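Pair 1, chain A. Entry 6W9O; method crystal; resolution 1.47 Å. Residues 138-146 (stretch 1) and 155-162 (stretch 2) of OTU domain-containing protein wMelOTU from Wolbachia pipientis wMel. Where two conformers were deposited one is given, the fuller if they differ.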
# COMPACT_ATOMS: atom_id res chain seq x y z
N LYS A 138 5.13 5.23 -9.06
CA LYS A 138 6.32 6.06 -8.80
C LYS A 138 6.20 6.74 -7.44
O LYS A 138 6.43 7.94 -7.28
CB LYS A 138 6.59 7.06 -9.96
CG LYS A 138 6.57 6.37 -11.32
CD LYS A 138 7.68 6.87 -12.25
CE LYS A 138 7.35 6.45 -13.68
NZ LYS A 138 7.96 5.13 -14.04
N VAL A 139 5.73 5.94 -6.51
CA VAL A 139 5.69 6.33 -5.06
C VAL A 139 6.40 5.38 -4.05
O VAL A 139 6.92 4.20 -4.29
CB VAL A 139 4.23 6.53 -4.61
CG1 VAL A 139 3.53 7.63 -5.39
CG2 VAL A 139 3.45 5.22 -4.68
N LYS A 140 6.71 6.00 -2.92
CA LYS A 140 7.26 5.17 -1.82
C LYS A 140 6.10 4.92 -0.88
O LYS A 140 5.27 5.79 -0.68
CB LYS A 140 8.33 5.95 -1.05
CG LYS A 140 9.55 6.24 -1.86
CD LYS A 140 10.25 7.50 -1.34
CE LYS A 140 9.64 8.72 -2.06
NZ LYS A 140 10.40 10.00 -1.91
N LEU A 141 6.04 3.72 -0.29
CA LEU A 141 4.94 3.36 0.61
C LEU A 141 5.50 3.29 2.03
O LEU A 141 6.39 2.47 2.33
CB LEU A 141 4.41 1.99 0.21
CG LEU A 141 3.47 1.37 1.22
CD1 LEU A 141 2.22 2.21 1.48
CD2 LEU A 141 3.01 -0.02 0.67
N HIS A 142 4.98 4.12 2.93
CA HIS A 142 5.34 4.13 4.34
C HIS A 142 4.26 3.37 5.10
O HIS A 142 3.06 3.67 4.96
CB HIS A 142 5.33 5.60 4.80
CG HIS A 142 5.45 5.78 6.29
ND1 HIS A 142 4.72 6.76 6.93
CD2 HIS A 142 6.13 5.10 7.25
CE1 HIS A 142 5.02 6.73 8.23
NE2 HIS A 142 5.85 5.70 8.44
N VAL A 143 4.67 2.33 5.83
CA VAL A 143 3.76 1.55 6.67
C VAL A 143 4.16 1.79 8.11
O VAL A 143 5.33 1.60 8.46
CB VAL A 143 3.83 0.05 6.32
CG1 VAL A 143 2.76 -0.68 7.15
CG2 VAL A 143 3.64 -0.20 4.82
N ILE A 144 3.20 2.18 8.94
CA ILE A 144 3.43 2.23 10.39
C ILE A 144 2.92 0.90 10.94
O ILE A 144 1.72 0.62 10.80
CB ILE A 144 2.65 3.38 11.02
CG1 ILE A 144 3.11 4.73 10.43
CG2 ILE A 144 2.95 3.41 12.51
CD1 ILE A 144 2.40 5.99 11.08
N GLU A 145 3.82 0.08 11.49
CA GLU A 145 3.45 -1.24 12.00
C GLU A 145 3.45 -1.17 13.51
O GLU A 145 4.45 -0.77 14.11
CB GLU A 145 4.51 -2.26 11.60
CG GLU A 145 4.62 -2.53 10.15
CD GLU A 145 5.43 -3.81 9.85
OE1 GLU A 145 5.68 -4.60 10.78
OE2 GLU A 145 5.78 -4.01 8.66
N ASN A 146 2.39 -1.64 14.13
CA ASN A 146 2.46 -1.85 15.57
C ASN A 146 3.13 -3.18 15.87
O ASN A 146 3.02 -4.14 15.10
CB ASN A 146 1.07 -1.74 16.18
CG ASN A 146 0.58 -0.32 16.16
OD1 ASN A 146 -0.00 0.14 15.17
ND2 ASN A 146 0.89 0.42 17.22
N SER A 155 5.84 1.50 17.83
CA SER A 155 5.50 1.67 16.40
C SER A 155 6.78 1.60 15.57
O SER A 155 7.73 2.33 15.88
CB SER A 155 4.77 2.96 16.16
OG SER A 155 3.39 2.82 16.46
N LEU A 156 6.81 0.70 14.58
CA LEU A 156 7.92 0.54 13.67
C LEU A 156 7.52 1.16 12.33
O LEU A 156 6.38 1.02 11.86
CB LEU A 156 8.26 -0.94 13.45
CG LEU A 156 8.42 -1.78 14.71
CD1 LEU A 156 8.69 -3.21 14.34
CD2 LEU A 156 9.56 -1.22 15.50
N HIS A 157 8.45 1.84 11.70
CA HIS A 157 8.20 2.46 10.41
C HIS A 157 8.95 1.68 9.34
O HIS A 157 10.17 1.48 9.46
CB HIS A 157 8.70 3.90 10.50
CG HIS A 157 7.93 4.71 11.47
ND1 HIS A 157 6.78 5.39 11.10
CD2 HIS A 157 8.08 4.94 12.79
CE1 HIS A 157 6.28 6.01 12.16
NE2 HIS A 157 7.05 5.75 13.20
N GLU A 158 8.24 1.28 8.30
CA GLU A 158 8.82 0.60 7.15
C GLU A 158 8.60 1.47 5.93
O GLU A 158 7.58 2.17 5.80
CB GLU A 158 8.14 -0.77 6.89
N LEU A 159 9.57 1.45 5.02
CA LEU A 159 9.45 2.15 3.76
C LEU A 159 9.70 1.16 2.65
O LEU A 159 10.72 0.44 2.68
CB LEU A 159 10.50 3.24 3.66
CG LEU A 159 10.10 4.51 4.37
CD1 LEU A 159 11.37 5.40 4.49
CD2 LEU A 159 9.04 5.24 3.53
N ILE A 160 8.77 1.08 1.71
CA ILE A 160 8.81 0.17 0.58
C ILE A 160 8.89 1.02 -0.68
O ILE A 160 8.23 2.05 -0.77
CB ILE A 160 7.57 -0.74 0.56
CG1 ILE A 160 7.68 -1.70 1.77
CG2 ILE A 160 7.50 -1.61 -0.70
CD1 ILE A 160 6.40 -2.19 2.26
N ASP A 161 9.73 0.62 -1.62
CA ASP A 161 9.64 1.27 -2.93
C ASP A 161 9.81 0.21 -4.00
O ASP A 161 9.63 -0.99 -3.75
CB ASP A 161 10.63 2.43 -3.03
CG ASP A 161 12.08 1.99 -3.00
OD1 ASP A 161 12.95 2.90 -2.98
OD2 ASP A 161 12.40 0.77 -2.99
N ASN A 162 10.07 0.66 -5.22
CA ASN A 162 10.08 -0.30 -6.32
C ASN A 162 11.16 -1.36 -6.12
O ASN A 162 11.05 -2.46 -6.70
CB ASN A 162 10.25 0.43 -7.66
CG ASN A 162 11.54 1.19 -7.78
OD1 ASN A 162 11.95 1.92 -6.88
ND2 ASN A 162 12.20 1.02 -8.91
O HOH W 1 9.14 3.55 -6.01

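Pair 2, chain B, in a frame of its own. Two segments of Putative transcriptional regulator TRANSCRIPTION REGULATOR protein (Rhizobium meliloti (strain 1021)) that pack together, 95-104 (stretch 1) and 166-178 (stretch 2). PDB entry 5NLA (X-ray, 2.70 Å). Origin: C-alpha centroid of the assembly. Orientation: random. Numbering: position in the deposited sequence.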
# COMPACT_ATOMS: atom_id res chain seq x y z
N GLY B 95 -7.58 1.60 12.56
CA GLY B 95 -7.87 0.20 12.45
C GLY B 95 -6.88 -0.43 11.50
O GLY B 95 -5.68 -0.32 11.68
N ASP B 96 -7.39 -1.17 10.54
CA ASP B 96 -6.60 -1.84 9.51
C ASP B 96 -5.89 -0.93 8.50
O ASP B 96 -4.75 -1.17 8.13
CB ASP B 96 -7.48 -2.85 8.80
CG ASP B 96 -8.95 -2.50 8.88
OD1 ASP B 96 -9.26 -1.29 8.83
OD2 ASP B 96 -9.77 -3.42 9.03
N LEU B 97 -6.61 0.09 8.05
CA LEU B 97 -6.14 1.09 7.09
C LEU B 97 -5.08 2.01 7.73
O LEU B 97 -5.34 2.63 8.77
CB LEU B 97 -7.34 1.91 6.60
CG LEU B 97 -7.16 3.06 5.61
CD1 LEU B 97 -8.48 3.40 4.91
CD2 LEU B 97 -6.61 4.30 6.29
N LEU B 98 -3.90 2.08 7.11
CA LEU B 98 -2.76 2.87 7.61
C LEU B 98 -2.62 4.19 6.84
O LEU B 98 -2.48 4.20 5.61
CB LEU B 98 -1.46 2.06 7.50
CG LEU B 98 -0.20 2.72 8.10
CD1 LEU B 98 -0.19 2.66 9.61
CD2 LEU B 98 1.08 2.09 7.57
N ILE B 99 -2.63 5.29 7.59
CA ILE B 99 -2.33 6.62 7.06
C ILE B 99 -0.86 6.91 7.34
O ILE B 99 -0.42 6.79 8.50
CB ILE B 99 -3.14 7.75 7.75
CG1 ILE B 99 -4.63 7.39 7.86
CG2 ILE B 99 -2.94 9.08 7.02
CD1 ILE B 99 -5.33 7.27 6.53
N VAL B 100 -0.11 7.30 6.32
CA VAL B 100 1.30 7.69 6.50
C VAL B 100 1.55 9.08 5.92
O VAL B 100 1.31 9.33 4.75
CB VAL B 100 2.25 6.67 5.86
CG1 VAL B 100 3.69 7.18 5.86
CG2 VAL B 100 2.14 5.34 6.59
N GLN B 101 2.04 9.98 6.77
CA GLN B 101 2.54 11.29 6.34
C GLN B 101 4.04 11.16 6.05
O GLN B 101 4.83 10.90 6.96
CB GLN B 101 2.28 12.35 7.40
CG GLN B 101 0.79 12.68 7.58
CD GLN B 101 0.46 13.37 8.89
OE1 GLN B 101 0.72 12.83 9.98
NE2 GLN B 101 -0.14 14.54 8.80
N GLN B 102 4.40 11.33 4.78
CA GLN B 102 5.78 11.21 4.33
C GLN B 102 6.36 12.56 3.88
O GLN B 102 5.73 13.28 3.10
CB GLN B 102 5.83 10.25 3.16
CG GLN B 102 7.22 9.95 2.63
CD GLN B 102 7.22 8.74 1.74
OE1 GLN B 102 8.11 7.88 1.83
NE2 GLN B 102 6.22 8.64 0.87
N VAL B 103 7.55 12.88 4.38
CA VAL B 103 8.33 13.99 3.84
C VAL B 103 9.70 13.43 3.49
O VAL B 103 10.36 12.83 4.33
CB VAL B 103 8.48 15.14 4.85
CG1 VAL B 103 9.33 16.26 4.25
CG2 VAL B 103 7.11 15.68 5.25
N THR B 104 10.12 13.64 2.25
CA THR B 104 11.27 12.93 1.73
C THR B 104 12.02 13.74 0.64
O THR B 104 11.38 14.48 -0.11
CB THR B 104 10.81 11.54 1.22
OG1 THR B 104 11.93 10.67 1.11
CG2 THR B 104 10.06 11.64 -0.11
N ALA B 166 9.45 15.75 -1.88
CA ALA B 166 8.00 15.75 -1.84
C ALA B 166 7.47 15.60 -0.45
O ALA B 166 8.17 15.12 0.44
CB ALA B 166 7.45 14.65 -2.73
N ALA B 167 6.23 16.03 -0.28
CA ALA B 167 5.43 15.78 0.91
C ALA B 167 4.18 15.10 0.43
O ALA B 167 3.48 15.62 -0.43
CB ALA B 167 5.07 17.09 1.61
N SER B 168 3.90 13.93 0.97
CA SER B 168 2.69 13.23 0.59
C SER B 168 1.94 12.72 1.80
O SER B 168 2.49 12.61 2.90
CB SER B 168 3.01 12.07 -0.37
OG SER B 168 3.94 11.16 0.17
N ILE B 169 0.66 12.44 1.57
CA ILE B 169 -0.14 11.67 2.51
C ILE B 169 -0.57 10.38 1.79
O ILE B 169 -1.11 10.41 0.68
CB ILE B 169 -1.29 12.51 3.12
CG1 ILE B 169 -2.02 11.72 4.22
CG2 ILE B 169 -2.26 12.99 2.05
CD1 ILE B 169 -2.68 12.60 5.27
N LEU B 170 -0.24 9.24 2.41
CA LEU B 170 -0.38 7.91 1.80
C LEU B 170 -1.39 7.04 2.57
O LEU B 170 -1.28 6.91 3.79
CB LEU B 170 0.96 7.19 1.81
CG LEU B 170 2.16 7.72 1.01
CD1 LEU B 170 3.36 6.80 1.27
CD2 LEU B 170 1.87 7.78 -0.49
N LEU B 171 -2.34 6.45 1.85
CA LEU B 171 -3.26 5.44 2.39
C LEU B 171 -2.81 4.04 1.96
O LEU B 171 -2.59 3.78 0.77
CB LEU B 171 -4.68 5.65 1.85
CG LEU B 171 -5.31 7.04 1.96
CD1 LEU B 171 -6.65 7.08 1.25
CD2 LEU B 171 -5.46 7.43 3.42
N PHE B 172 -2.68 3.15 2.93
CA PHE B 172 -2.43 1.74 2.66
C PHE B 172 -3.64 0.99 3.18
O PHE B 172 -3.92 1.02 4.37
CB PHE B 172 -1.17 1.26 3.36
CG PHE B 172 0.11 1.89 2.88
CD1 PHE B 172 0.78 1.38 1.78
CD2 PHE B 172 0.69 2.96 3.58
CE1 PHE B 172 1.98 1.95 1.34
CE2 PHE B 172 1.90 3.53 3.16
CZ PHE B 172 2.54 3.02 2.04
N MET B 173 -4.37 0.34 2.27
CA MET B 173 -5.63 -0.33 2.58
C MET B 173 -5.42 -1.84 2.38
O MET B 173 -4.94 -2.26 1.31
CB MET B 173 -6.74 0.19 1.64
CG MET B 173 -7.23 1.61 1.96
SD MET B 173 -8.08 2.50 0.63
CE MET B 173 -6.71 2.59 -0.49
N PRO B 174 -5.74 -2.68 3.40
CA PRO B 174 -5.53 -4.12 3.25
C PRO B 174 -6.39 -4.73 2.15
O PRO B 174 -7.52 -4.28 1.95
CB PRO B 174 -5.94 -4.69 4.61
CG PRO B 174 -6.06 -3.54 5.53
CD PRO B 174 -6.36 -2.35 4.69
N TYR B 175 -5.86 -5.75 1.45
CA TYR B 175 -6.50 -6.31 0.25
C TYR B 175 -8.02 -6.35 0.32
O TYR B 175 -8.71 -5.95 -0.62
CB TYR B 175 -6.03 -7.74 -0.05
CG TYR B 175 -6.52 -8.20 -1.41
CD1 TYR B 175 -5.94 -7.70 -2.56
CD2 TYR B 175 -7.58 -9.09 -1.54
CE1 TYR B 175 -6.38 -8.07 -3.81
CE2 TYR B 175 -8.03 -9.47 -2.79
CZ TYR B 175 -7.42 -8.95 -3.93
OH TYR B 175 -7.82 -9.28 -5.20
N GLU B 176 -8.52 -6.85 1.43
CA GLU B 176 -9.92 -7.16 1.59
C GLU B 176 -10.83 -5.93 1.61
O GLU B 176 -11.98 -6.01 1.19
CB GLU B 176 -10.11 -7.98 2.85
CG GLU B 176 -11.51 -8.53 3.03
CD GLU B 176 -11.98 -9.47 1.92
OE1 GLU B 176 -11.14 -10.18 1.32
OE2 GLU B 176 -13.21 -9.50 1.67
N LEU B 177 -10.31 -4.80 2.09
CA LEU B 177 -11.07 -3.54 2.11
C LEU B 177 -11.73 -3.24 0.76
O LEU B 177 -12.90 -2.85 0.70
CB LEU B 177 -10.17 -2.36 2.52
CG LEU B 177 -10.74 -1.40 3.56
CD1 LEU B 177 -12.04 -0.77 3.08
CD2 LEU B 177 -10.95 -2.09 4.91
N LEU B 178 -10.97 -3.45 -0.31
CA LEU B 178 -11.40 -3.13 -1.67
C LEU B 178 -11.53 -4.35 -2.59
O LEU B 178 -11.77 -4.19 -3.79
CB LEU B 178 -10.41 -2.12 -2.29
CG LEU B 178 -10.17 -0.80 -1.55
CD1 LEU B 178 -8.88 -0.10 -2.00
CD2 LEU B 178 -11.36 0.12 -1.75

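Both pairs are two adjacent antiparallel β-strands, and 14 central residues superpose with an RMSD of 0.6 Å over N, CA and C. The strand directions differ by 153° in pair 1 and 161° in pair 2, with closest axial approaches of 4.6 and 4.7 Å. The register is the same: Leu141(A) and Ile160(A) fall on Leu98(B) and Phe172(B), Val143(A) and Glu158(A) on Val100(B) and Leu170(B), and Glu145(A) and Leu156(A) on Gln102(B) and Ser168(B). Each of these is a hydrogen-bonded pair with reciprocal N-to-O bonds; for example, Leu141(A) N lies 2.8 Å from Ile160(A) O, and Leu98(B) N lies 2.9 Å from Phe172(B) O.

The closest match in side-chain position is on the face carrying these residues. Leu141(A) and Leu98(B) share the t, p rotamer, and their side-chain centres fall 0.4 Å apart; Val143(A) and Val100(B), both t, agree to 0.5 Å. In pair 1 the valine reaches diagonally to the isoleucine, Val143(A) CG2 to Ile160(A) CD1 at 4.3 Å. In pair 2 the same diagonal is filled by an aromatic ring, with Val100(B) CG2 at the edge of Phe172(B), 3.9 Å from CE2. Further along, Glu145(A) is matched by Gln102(B), whose NE2 gives a weak hydrogen bond to Ser168(B) OG at 3.5 Å and also lies 3.4 Å from Leu170(B) CD1. The position of that leucine is taken in pair 1 by Glu158(A), modelled only to CB.

The opposite face differs more in chemistry. In pair 1, His142(A) and His157(A) span a diagonal between successive non-hydrogen-bonded pairs. Their rings meet rim to rim, with planes at 17°, and a hydrogen bond joins His142(A) NE2 to His157(A) ND1 at 2.8 Å. Their counterparts, Ile99(B) and Ile169(B), cross the same diagonal by apolar contact, Ile99(B) CG2 to Ile169(B) CD1 at 3.9 Å. Directly across its own pair, Ile99(B) CD1 comes within 3.1 Å of Leu171(B) CD2, a tight approach, whereas His142(A) CB stays 3.9 Å from Leu159(A) CD2.

Near the start of stretch 1, water 1 links the two stretches of pair 1 just beyond the strands, donating to Val139(A) O at 2.9 Å and accepting from Asn162(A) N at 3.1 Å. The matching residues of pair 2 touch directly, Asp96(B) CB to Pro174(B) CG at 3.6 Å.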